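Local coordinates for protein probable fimbrial chaperone YadV (Escherichia coli K-12, PDB 5GHU) that probably acts as a periplasmic chaperone for pilus subunits in fimbria assembly, with a possible contribution to adhesion to surfaces, at residues 135-140 and 155-160. Sequence-based numbering, arbitrary orientation.
Sequences PLALKW and NPTPYY
The carboxamide of Asn155 has the CD2 methyl of Leu138 over one face, with CD2 3.6 Å from CG, while its oxygen and nitrogen both bond within its own loop. The Tyr159 ring carries Pro158 CG on one face, offset toward the rim. An Asx turn and an ST turn shape this loop, which joins strands 150-155 and 163-170 in the immunoglobulin-like C-terminal domain of this PapD-type chaperone. At the oxygen edge of the carboxamide, Thr157 OG1 donates to Asn155 OD1 at 2.8 Å, lying in the carbonyl plane on a lone pair. At the nitrogen edge, ND2 gives Tyr159 O a nearly axial bond of 2.8 Å, with a C=O...N angle of 164°. A third partner, Thr157 N, is 42° out of the plane, on the side away from Leu138, and its bond to OD1 closes the Asx turn. The ST turn follows, Tyr159 N donating to Thr157 OG1 at 3.1 Å. Beyond them, Tyr160 N bonds Glu85 OE1 and the Tyr160 ring meets Phe121, both in the N-terminal domain.

Asn155 reaches its partners with CG anti to the backbone N (chi1 -179°). An alanine here would keep the CB contact with Leu138 CD2 but would probably leave Thr157 N, Thr157 OG1 and Tyr159 O without these partners, freeing the loop to shift.

Alongside, the proline ring edge sits against the Ala137 carbonyl, Pro156 CD lying 3.5 Å from Ala137 O. Apolar contacts join Ala137 CB to Pro156 CG at 4.1 Å and to Thr157 CG2, the methyl branch rather than the bonded hydroxyl, at 3.6 Å.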
ATOM      1  N   PRO A 135      -1.139  11.078   7.752  1.00 18.62           N
ATOM      2  CA  PRO A 135      -0.693  11.955   6.642  1.00 17.11           C
ATOM      3  C   PRO A 135      -0.556  13.392   7.107  1.00 18.26           C
ATOM      4  O   PRO A 135       0.359  14.111   6.629  1.00 17.50           O
ATOM      5  CB  PRO A 135      -1.807  11.809   5.591  1.00 17.74           C
ATOM      6  CG  PRO A 135      -2.315  10.369   5.824  1.00 17.82           C
ATOM      7  CD  PRO A 135      -2.293  10.229   7.370  1.00 17.00           C
ATOM      8  N   LEU A 136      -1.464  13.885   7.976  1.00 18.21           N
ATOM      9  CA  LEU A 136      -1.372  15.249   8.507  1.00 17.97           C
ATOM     10  C   LEU A 136      -0.105  15.461   9.320  1.00 19.40           C
ATOM     11  O   LEU A 136       0.388  16.573   9.456  1.00 21.75           O
ATOM     12  CB  LEU A 136      -2.626  15.557   9.383  1.00 19.78           C
ATOM     13  CG  LEU A 136      -2.562  16.786  10.309  1.00 29.34           C
ATOM     14  CD1 LEU A 136      -2.376  18.121   9.507  1.00 35.06           C
ATOM     15  CD2 LEU A 136      -3.835  16.897  11.220  1.00 31.21           C
ATOM     16  N   ALA A 137       0.385  14.373   9.958  1.00 15.88           N
ATOM     17  CA  ALA A 137       1.578  14.471  10.786  1.00 16.74           C
ATOM     18  C   ALA A 137       2.881  14.521  10.026  1.00 18.56           C
ATOM     19  O   ALA A 137       3.902  14.907  10.601  1.00 18.99           O
ATOM     20  CB  ALA A 137       1.625  13.292  11.758  1.00 18.72           C
ATOM     21  N   LEU A 138       2.844  14.164   8.755  1.00 17.57           N
ATOM     22  CA  LEU A 138       4.089  14.240   7.929  1.00 17.15           C
ATOM     23  C   LEU A 138       4.633  15.648   7.882  1.00 18.57           C
ATOM     24  O   LEU A 138       3.867  16.653   7.795  1.00 19.58           O
ATOM     25  CB  LEU A 138       3.849  13.753   6.493  1.00 16.85           C
ATOM     26  CG  LEU A 138       3.293  12.315   6.386  1.00 17.18           C
ATOM     27  CD1 LEU A 138       3.045  11.957   4.876  1.00 19.31           C
ATOM     28  CD2 LEU A 138       4.309  11.301   7.022  1.00 17.50           C
ATOM     29  N   LYS A 139       5.971  15.733   7.939  1.00 17.34           N
ATOM     30  CA  LYS A 139       6.632  17.027   7.753  1.00 18.68           C
ATOM     31  C   LYS A 139       7.341  17.049   6.416  1.00 19.82           C
ATOM     32  O   LYS A 139       8.048  16.108   6.043  1.00 20.82           O
ATOM     33  CB  LYS A 139       7.646  17.282   8.884  1.00 19.95           C
ATOM     34  CG  LYS A 139       7.001  17.199  10.268  1.00 23.83           C
ATOM     35  CD  LYS A 139       5.925  18.244  10.343  1.00 36.32           C
ATOM     36  CE  LYS A 139       5.366  18.393  11.748  1.00 59.72           C
ATOM     37  NZ  LYS A 139       3.987  19.001  11.725  1.00 66.98           N
ATOM     38  N   TRP A 140       7.171  18.161   5.716  1.00 17.79           N
ATOM     39  CA  TRP A 140       7.716  18.306   4.373  1.00 18.94           C
ATOM     40  C   TRP A 140       8.764  19.380   4.272  1.00 19.52           C
ATOM     41  O   TRP A 140       8.639  20.464   4.858  1.00 20.73           O
ATOM     42  CB  TRP A 140       6.566  18.697   3.411  1.00 18.57           C
ATOM     43  CG  TRP A 140       5.424  17.707   3.378  1.00 16.99           C
ATOM     44  CD1 TRP A 140       4.420  17.534   4.339  1.00 16.92           C
ATOM     45  CD2 TRP A 140       5.155  16.747   2.350  1.00 19.33           C
ATOM     46  NE1 TRP A 140       3.583  16.537   3.933  1.00 19.26           N
ATOM     47  CE2 TRP A 140       3.986  16.038   2.729  1.00 17.42           C
ATOM     48  CE3 TRP A 140       5.776  16.454   1.104  1.00 19.63           C
ATOM     49  CZ2 TRP A 140       3.467  15.012   1.977  1.00 16.35           C
ATOM     50  CZ3 TRP A 140       5.233  15.420   0.321  1.00 19.77           C
ATOM     51  CH2 TRP A 140       4.079  14.728   0.743  1.00 18.83           C
ATOM     52  N   ASN A 155       8.124  11.042   8.497  1.00 15.97           N
ATOM     53  CA  ASN A 155       6.937  10.429   9.141  1.00 16.03           C
ATOM     54  C   ASN A 155       7.246  10.144  10.594  1.00 16.46           C
ATOM     55  O   ASN A 155       8.018   9.224  10.856  1.00 17.11           O
ATOM     56  CB  ASN A 155       6.621   9.139   8.411  1.00 18.18           C
ATOM     57  CG  ASN A 155       5.378   8.430   8.975  1.00 16.02           C
ATOM     58  OD1 ASN A 155       4.762   8.864   9.925  1.00 17.12           O
ATOM     59  ND2 ASN A 155       5.014   7.356   8.294  1.00 17.38           N
ATOM     60  N   PRO A 156       6.696  10.916  11.497  1.00 16.01           N
ATOM     61  CA  PRO A 156       6.973  10.747  12.942  1.00 17.40           C
ATOM     62  C   PRO A 156       6.049   9.733  13.621  1.00 18.02           C
ATOM     63  O   PRO A 156       6.120   9.612  14.868  1.00 20.54           O
ATOM     64  CB  PRO A 156       6.715  12.148  13.511  1.00 20.17           C
ATOM     65  CG  PRO A 156       5.540  12.641  12.650  1.00 19.33           C
ATOM     66  CD  PRO A 156       5.794  12.087  11.225  1.00 17.56           C
ATOM     67  N   THR A 157       5.254   9.037  12.828  1.00 17.14           N
ATOM     68  CA  THR A 157       4.180   8.176  13.405  1.00 15.84           C
ATOM     69  C   THR A 157       4.558   6.685  13.277  1.00 17.02           C
ATOM     70  O   THR A 157       5.420   6.288  12.440  1.00 17.03           O
ATOM     71  CB  THR A 157       2.802   8.358  12.715  1.00 16.10           C
ATOM     72  OG1 THR A 157       2.775   7.642  11.479  1.00 16.95           O
ATOM     73  CG2 THR A 157       2.502   9.826  12.450  1.00 17.16           C
ATOM     74  N   PRO A 158       3.810   5.827  13.967  1.00 17.65           N
ATOM     75  CA  PRO A 158       3.991   4.363  13.773  1.00 16.63           C
ATOM     76  C   PRO A 158       3.240   3.738  12.627  1.00 19.26           C
ATOM     77  O   PRO A 158       3.224   2.521  12.509  1.00 17.50           O
ATOM     78  CB  PRO A 158       3.471   3.768  15.104  1.00 16.91           C
ATOM     79  CG  PRO A 158       2.406   4.818  15.552  1.00 20.50           C
ATOM     80  CD  PRO A 158       3.003   6.177  15.160  1.00 18.16           C
ATOM     81  N   TYR A 159       2.669   4.566  11.744  1.00 17.21           N
ATOM     82  CA  TYR A 159       1.877   4.100  10.617  1.00 17.11           C
ATOM     83  C   TYR A 159       2.526   4.408   9.278  1.00 17.21           C
ATOM     84  O   TYR A 159       3.164   5.463   9.117  1.00 17.58           O
ATOM     85  CB  TYR A 159       0.485   4.781  10.609  1.00 16.48           C
ATOM     86  CG  TYR A 159      -0.283   4.578  11.887  1.00 16.35           C
ATOM     87  CD1 TYR A 159      -0.870   3.334  12.130  1.00 19.22           C
ATOM     88  CD2 TYR A 159      -0.424   5.612  12.822  1.00 17.11           C
ATOM     89  CE1 TYR A 159      -1.619   3.126  13.314  1.00 23.58           C
ATOM     90  CE2 TYR A 159      -1.213   5.421  14.011  1.00 18.27           C
ATOM     91  CZ  TYR A 159      -1.786   4.168  14.213  1.00 24.05           C
ATOM     92  OH  TYR A 159      -2.523   3.871  15.367  1.00 22.92           O
ATOM     93  N   TYR A 160       2.375   3.490   8.344  1.00 14.41           N
ATOM     94  CA  TYR A 160       2.665   3.854   6.953  1.00 16.15           C
ATOM     95  C   TYR A 160       1.734   4.957   6.503  1.00 17.93           C
ATOM     96  O   TYR A 160       0.537   5.014   6.895  1.00 17.79           O
ATOM     97  CB  TYR A 160       2.485   2.652   5.987  1.00 17.17           C
ATOM     98  CG  TYR A 160       3.538   1.617   6.161  1.00 15.52           C
ATOM     99  CD1 TYR A 160       3.474   0.664   7.175  1.00 16.83           C
ATOM    100  CD2 TYR A 160       4.653   1.655   5.374  1.00 16.76           C
ATOM    101  CE1 TYR A 160       4.491  -0.266   7.344  1.00 20.81           C
ATOM    102  CE2 TYR A 160       5.707   0.694   5.559  1.00 18.75           C
ATOM    103  CZ  TYR A 160       5.571  -0.246   6.546  1.00 20.36           C
ATOM    104  OH  TYR A 160       6.612  -1.147   6.732  1.00 22.61           O
TER